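Local coordinates for putative uncharacterized protein (Bacteroides eggerthii DSM 20697, PDB 5BYP) that is of unknown function but has a lipocalin-like domain of the calycin clan, a fold often used to bind small hydrophobic ligands, at residues G75-A78 / A79-E82; E82-S86 / A87-N91. All coordinates share one frame; numbering follows the deposited sequence.

Overall arrangement
Both contacts are local and follow one another along the chain, sharing Glu82 and helix 77-84. Contact 1 covers the first six residues of that helix and the two before it, about 20 Å from the chain centre. Contact 2 covers the helix's end and the turn into helix 87-92, about 13 Å from the centre and partly buried. Their centres are 12 Å apart, on the same side of the chain's centre. Their chemistry differs with place. Contact 1 is a surface contact of backbone bonds and acidic side chains, with His80 its buried residue. Contact 2 packs Val84 against the Tyr89 ring and adds a serine cap, beside strand 51-60.

Contact 1: G75-A78 / A79-E82; sequences GNEA and AHEE
Glu77 and Ala78 meet the next turn of helix 77-84, a short surface helix in the connection between strands 63-68 and 100-108 of this lipocalin-like chain. Each gives its carbonyl to an alpha-helical bond. Glu81 N donates to Glu77 O at 2.9 Å. Glu82 N donates to Ala78 O at 3.1 Å. One residue earlier, His80 N reaches Asn76 O at 2.8 Å. Ala79 packs beside this bond, its CB 3.7 Å from Asn76 O.

The side chain of Glu77 has Glu81 as its partner. The two run side by side and point the same way. Their carboxylate planes are turned 46° apart. Both chains bend at chi2, and their carboxylates end up beside one another. Glu77 OE2 lies 3.0 Å from Glu81 OE2. Both atoms are acceptors and are not hydrogen-bonded. Asp97 adds another acidic group near Glu81. With an alanine in place of Glu81, the donor now bonded to its OE1 would probably be left without its mate, and the flank beside the Glu77 chain would open.

His80 turns its ring to the inner side. With CG anti to the backbone N (chi1 -175°), the ring bonds through ND1 to Pro70 O and through NE2 to Asp97 O. On the other flank, the Glu82 side chain passes Ala78, its CG lying 3.3 Å from Ala78 O.

Contact 2: E82-S86 / A87-N91; sequences ELVNS and ASYKN
Val84 and Tyr89 meet in a local contact round the turn joining helix 77-84 to helix 87-92, in the connection between strands 63-68 and 100-108 of the sheet. The two side chains lie side by side and point the same way. Val84 CA sits over one face of the Tyr89 ring, 3.8 Å from its centroid, in a CH-pi contact. Val84 CG1 reaches Tyr89 CZ at 3.7 Å. The ring takes this place because Tyr89 CG is anti to the backbone N (chi1 168°), which sends it toward the first helix. Its hydroxyl is bonded to Gly96 O.

Ser86 is the N-cap of the second helix. Its OG accepts a weak bond from Tyr89 N at 3.4 Å. The same OG donates to Leu83 O at 2.7 Å, in the carbonyl plane. Leu83 O also takes the Ser86 backbone N, so two donors grip it. The hydroxyl links the two helix ends, the second one weakly. Ser86 O accepts from Lys90 N at 3.1 Å, an i+4 bond opening the new helix. The extended Lys90 chain runs back along the turn, and its NZ makes a weak bond to Asn85 O at 3.3 Å.

Asn85 ND2 bonds back to Glu81 O in the first helix. Leu83 and Ser88 rest on Phe53 of strand 51-60, while Val84 touches Asp97 and Tyr89 touches Trp95 in the loop leading to strand 100-108.

Contact 1: G75-A78 / A79-E82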
ATOM      1  N   GLY A  75      21.521   7.551  -6.661  1.00 78.06           N
ATOM      2  CA  GLY A  75      21.017   8.499  -7.654  1.00 77.75           C
ATOM      3  C   GLY A  75      19.609   9.007  -7.450  1.00 80.56           C
ATOM      4  O   GLY A  75      19.214   9.982  -8.098  1.00 81.43           O
ATOM      5  N   ASN A  76      18.841   8.367  -6.545  1.00 76.37           N
ATOM      6  CA  ASN A  76      17.434   8.722  -6.266  1.00 75.03           C
ATOM      7  C   ASN A  76      17.173   9.387  -4.888  1.00 77.14           C
ATOM      8  O   ASN A  76      16.078   9.904  -4.692  1.00 76.55           O
ATOM      9  CB  ASN A  76      16.560   7.458  -6.327  1.00 72.35           C
ATOM     10  CG  ASN A  76      16.224   6.977  -7.703  1.00 79.59           C
ATOM     11  OD1 ASN A  76      16.024   7.763  -8.619  1.00 66.09           O
ATOM     12  ND2 ASN A  76      15.983   5.676  -7.838  1.00 78.31           N
ATOM     13  N   GLU A  77      18.135   9.343  -3.945  1.00 73.68           N
ATOM     14  CA  GLU A  77      17.976   9.786  -2.544  1.00 73.80           C
ATOM     15  C   GLU A  77      17.280  11.143  -2.390  1.00 75.89           C
ATOM     16  O   GLU A  77      16.477  11.290  -1.478  1.00 74.92           O
ATOM     17  CB  GLU A  77      19.327   9.847  -1.811  1.00 77.26           C
ATOM     18  CG  GLU A  77      19.208   9.841  -0.298  1.00 86.91           C
ATOM     19  CD  GLU A  77      18.538   8.602   0.248  1.00116.02           C
ATOM     20  OE1 GLU A  77      19.165   7.518   0.223  1.00126.40           O
ATOM     21  OE2 GLU A  77      17.362   8.705   0.655  1.00115.38           O
ATOM     22  N   ALA A  78      17.603  12.130  -3.240  1.00 72.86           N
ATOM     23  CA  ALA A  78      17.029  13.473  -3.156  1.00 73.12           C
ATOM     24  C   ALA A  78      15.511  13.449  -3.385  1.00 76.70           C
ATOM     25  O   ALA A  78      14.758  13.984  -2.569  1.00 77.79           O
ATOM     26  CB  ALA A  78      17.706  14.393  -4.161  1.00 75.54           C
ATOM     27  N   ALA A  79      15.068  12.780  -4.453  1.00 72.35           N
ATOM     28  CA  ALA A  79      13.661  12.628  -4.783  1.00 70.80           C
ATOM     29  C   ALA A  79      12.969  11.682  -3.792  1.00 72.72           C
ATOM     30  O   ALA A  79      11.823  11.938  -3.404  1.00 74.30           O
ATOM     31  CB  ALA A  79      13.524  12.110  -6.205  1.00 71.70           C
ATOM     32  N   HIS A  80      13.673  10.622  -3.344  1.00 66.19           N
ATOM     33  CA  HIS A  80      13.136   9.681  -2.340  1.00 64.56           C
ATOM     34  C   HIS A  80      12.818  10.421  -1.046  1.00 67.73           C
ATOM     35  O   HIS A  80      11.732  10.261  -0.509  1.00 64.82           O
ATOM     36  CB  HIS A  80      14.128   8.535  -2.065  1.00 65.30           C
ATOM     37  CG  HIS A  80      13.597   7.478  -1.128  1.00 68.38           C
ATOM     38  ND1 HIS A  80      12.724   6.502  -1.564  1.00 69.40           N
ATOM     39  CD2 HIS A  80      13.857   7.265   0.181  1.00 70.04           C
ATOM     40  CE1 HIS A  80      12.481   5.743  -0.516  1.00 68.60           C
ATOM     41  NE2 HIS A  80      13.129   6.164   0.555  1.00 69.33           N
ATOM     42  N   GLU A  81      13.771  11.263  -0.566  1.00 67.82           N
ATOM     43  CA  GLU A  81      13.608  12.031   0.661  1.00 69.78           C
ATOM     44  C   GLU A  81      12.468  13.072   0.526  1.00 77.10           C
ATOM     45  O   GLU A  81      11.703  13.251   1.484  1.00 75.87           O
ATOM     46  CB  GLU A  81      14.915  12.699   1.102  1.00 71.92           C
ATOM     47  CG  GLU A  81      15.888  11.719   1.756  1.00 76.14           C
ATOM     48  CD  GLU A  81      15.354  10.826   2.870  1.00 86.55           C
ATOM     49  OE1 GLU A  81      14.897  11.362   3.900  1.00 88.35           O
ATOM     50  OE2 GLU A  81      15.410   9.588   2.722  1.00 86.74           O
ATOM     51  N   GLU A  82      12.283  13.671  -0.684  1.00 74.09           N
ATOM     52  CA  GLU A  82      11.149  14.572  -0.939  1.00 73.94           C
ATOM     53  C   GLU A  82       9.810  13.824  -0.793  1.00 76.09           C
ATOM     54  O   GLU A  82       8.827  14.411  -0.363  1.00 77.55           O
ATOM     55  CB  GLU A  82      11.244  15.215  -2.342  1.00 76.41           C
ATOM     56  CG  GLU A  82      12.372  16.233  -2.480  1.00 93.13           C
ATOM     57  CD  GLU A  82      12.599  16.825  -3.866  1.00130.33           C
ATOM     58  OE1 GLU A  82      11.683  16.728  -4.715  1.00136.37           O
ATOM     59  OE2 GLU A  82      13.682  17.417  -4.091  1.00128.84           O
TER

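Contact 2: E82-S86 / A87-N91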
ATOM      1  N   GLU A  82      12.283  13.671  -0.684  1.00 74.09           N
ATOM      2  CA  GLU A  82      11.149  14.572  -0.939  1.00 73.94           C
ATOM      3  C   GLU A  82       9.810  13.824  -0.793  1.00 76.09           C
ATOM      4  O   GLU A  82       8.827  14.411  -0.363  1.00 77.55           O
ATOM      5  CB  GLU A  82      11.244  15.215  -2.342  1.00 76.41           C
ATOM      6  CG  GLU A  82      12.372  16.233  -2.480  1.00 93.13           C
ATOM      7  CD  GLU A  82      12.599  16.825  -3.866  1.00130.33           C
ATOM      8  OE1 GLU A  82      11.683  16.728  -4.715  1.00136.37           O
ATOM      9  OE2 GLU A  82      13.682  17.417  -4.091  1.00128.84           O
ATOM     10  N   LEU A  83       9.788  12.525  -1.119  1.00 70.56           N
ATOM     11  CA  LEU A  83       8.568  11.715  -1.070  1.00 68.85           C
ATOM     12  C   LEU A  83       8.275  11.223   0.335  1.00 73.70           C
ATOM     13  O   LEU A  83       7.174  11.430   0.827  1.00 73.09           O
ATOM     14  CB  LEU A  83       8.702  10.508  -2.040  1.00 67.89           C
ATOM     15  CG  LEU A  83       7.726   9.342  -1.860  1.00 71.82           C
ATOM     16  CD1 LEU A  83       6.340   9.736  -2.261  1.00 72.59           C
ATOM     17  CD2 LEU A  83       8.182   8.109  -2.641  1.00 70.20           C
ATOM     18  N   VAL A  84       9.246  10.520   0.961  1.00 72.90           N
ATOM     19  CA  VAL A  84       9.063   9.865   2.265  1.00 73.57           C
ATOM     20  C   VAL A  84       8.892  10.876   3.413  1.00 78.33           C
ATOM     21  O   VAL A  84       8.489  10.464   4.498  1.00 79.46           O
ATOM     22  CB  VAL A  84      10.164   8.818   2.607  1.00 77.18           C
ATOM     23  CG1 VAL A  84      10.052   7.611   1.707  1.00 76.04           C
ATOM     24  CG2 VAL A  84      11.563   9.411   2.539  1.00 77.85           C
ATOM     25  N   ASN A  85       9.153  12.178   3.176  1.00 76.14           N
ATOM     26  CA  ASN A  85       8.978  13.243   4.177  1.00 77.76           C
ATOM     27  C   ASN A  85       7.678  14.034   3.941  1.00 82.42           C
ATOM     28  O   ASN A  85       7.350  14.898   4.749  1.00 84.38           O
ATOM     29  CB  ASN A  85      10.182  14.215   4.182  1.00 78.94           C
ATOM     30  CG  ASN A  85      11.456  13.590   4.675  1.00 93.78           C
ATOM     31  OD1 ASN A  85      11.575  13.157   5.828  1.00 92.76           O
ATOM     32  ND2 ASN A  85      12.427  13.493   3.806  1.00 77.34           N
ATOM     33  N   SER A  86       6.956  13.769   2.840  1.00 76.90           N
ATOM     34  CA  SER A  86       5.697  14.452   2.535  1.00 76.37           C
ATOM     35  C   SER A  86       4.610  13.965   3.456  1.00 82.71           C
ATOM     36  O   SER A  86       4.543  12.760   3.730  1.00 83.32           O
ATOM     37  CB  SER A  86       5.296  14.221   1.077  1.00 76.56           C
ATOM     38  OG  SER A  86       4.858  12.887   0.837  1.00 76.03           O
ATOM     39  N   ALA A  87       3.724  14.871   3.900  1.00 80.61           N
ATOM     40  CA  ALA A  87       2.603  14.534   4.783  1.00 81.28           C
ATOM     41  C   ALA A  87       1.674  13.478   4.138  1.00 85.72           C
ATOM     42  O   ALA A  87       1.108  12.638   4.839  1.00 85.90           O
ATOM     43  CB  ALA A  87       1.816  15.789   5.123  1.00 84.40           C
ATOM     44  N   SER A  88       1.556  13.515   2.805  1.00 81.48           N
ATOM     45  CA  SER A  88       0.705  12.625   2.029  1.00 80.56           C
ATOM     46  C   SER A  88       1.133  11.173   2.210  1.00 82.40           C
ATOM     47  O   SER A  88       0.293  10.305   2.432  1.00 84.21           O
ATOM     48  CB  SER A  88       0.767  13.010   0.559  1.00 86.48           C
ATOM     49  OG  SER A  88       0.671  14.418   0.378  1.00107.96           O
ATOM     50  N   TYR A  89       2.448  10.927   2.168  1.00 74.10           N
ATOM     51  CA  TYR A  89       3.077   9.630   2.360  1.00 70.16           C
ATOM     52  C   TYR A  89       2.944   9.200   3.826  1.00 75.34           C
ATOM     53  O   TYR A  89       2.568   8.057   4.118  1.00 75.65           O
ATOM     54  CB  TYR A  89       4.555   9.703   1.923  1.00 68.73           C
ATOM     55  CG  TYR A  89       5.386   8.517   2.334  1.00 68.11           C
ATOM     56  CD1 TYR A  89       6.045   8.495   3.562  1.00 70.18           C
ATOM     57  CD2 TYR A  89       5.539   7.422   1.490  1.00 67.69           C
ATOM     58  CE1 TYR A  89       6.802   7.394   3.955  1.00 68.64           C
ATOM     59  CE2 TYR A  89       6.266   6.302   1.887  1.00 67.94           C
ATOM     60  CZ  TYR A  89       6.934   6.315   3.102  1.00 74.57           C
ATOM     61  OH  TYR A  89       7.658   5.231   3.501  1.00 76.89           O
ATOM     62  N   LYS A  90       3.224  10.107   4.742  1.00 73.99           N
ATOM     63  CA  LYS A  90       3.089   9.797   6.169  1.00 74.99           C
ATOM     64  C   LYS A  90       1.627   9.408   6.534  1.00 79.94           C
ATOM     65  O   LYS A  90       1.415   8.444   7.277  1.00 79.16           O
ATOM     66  CB  LYS A  90       3.572  10.968   7.025  1.00 75.65           C
ATOM     67  CG  LYS A  90       5.097  11.022   7.131  1.00 78.45           C
ATOM     68  CD  LYS A  90       5.587  12.427   7.470  1.00 87.65           C
ATOM     69  CE  LYS A  90       7.049  12.456   7.750  1.00 96.89           C
ATOM     70  NZ  LYS A  90       7.533  13.847   7.909  1.00118.18           N
ATOM     71  N   ASN A  91       0.637  10.096   5.950  1.00 76.30           N
ATOM     72  CA  ASN A  91      -0.747   9.789   6.252  1.00 77.67           C
ATOM     73  C   ASN A  91      -1.234   8.550   5.521  1.00 81.12           C
ATOM     74  O   ASN A  91      -2.082   7.824   6.042  1.00 83.28           O
ATOM     75  CB  ASN A  91      -1.660  10.974   5.915  1.00 85.79           C
ATOM     76  CG  ASN A  91      -1.332  12.274   6.617  1.00109.24           C
ATOM     77  OD1 ASN A  91      -0.460  12.349   7.505  1.00100.82           O
ATOM     78  ND2 ASN A  91      -1.967  13.350   6.162  1.00103.13           N
TER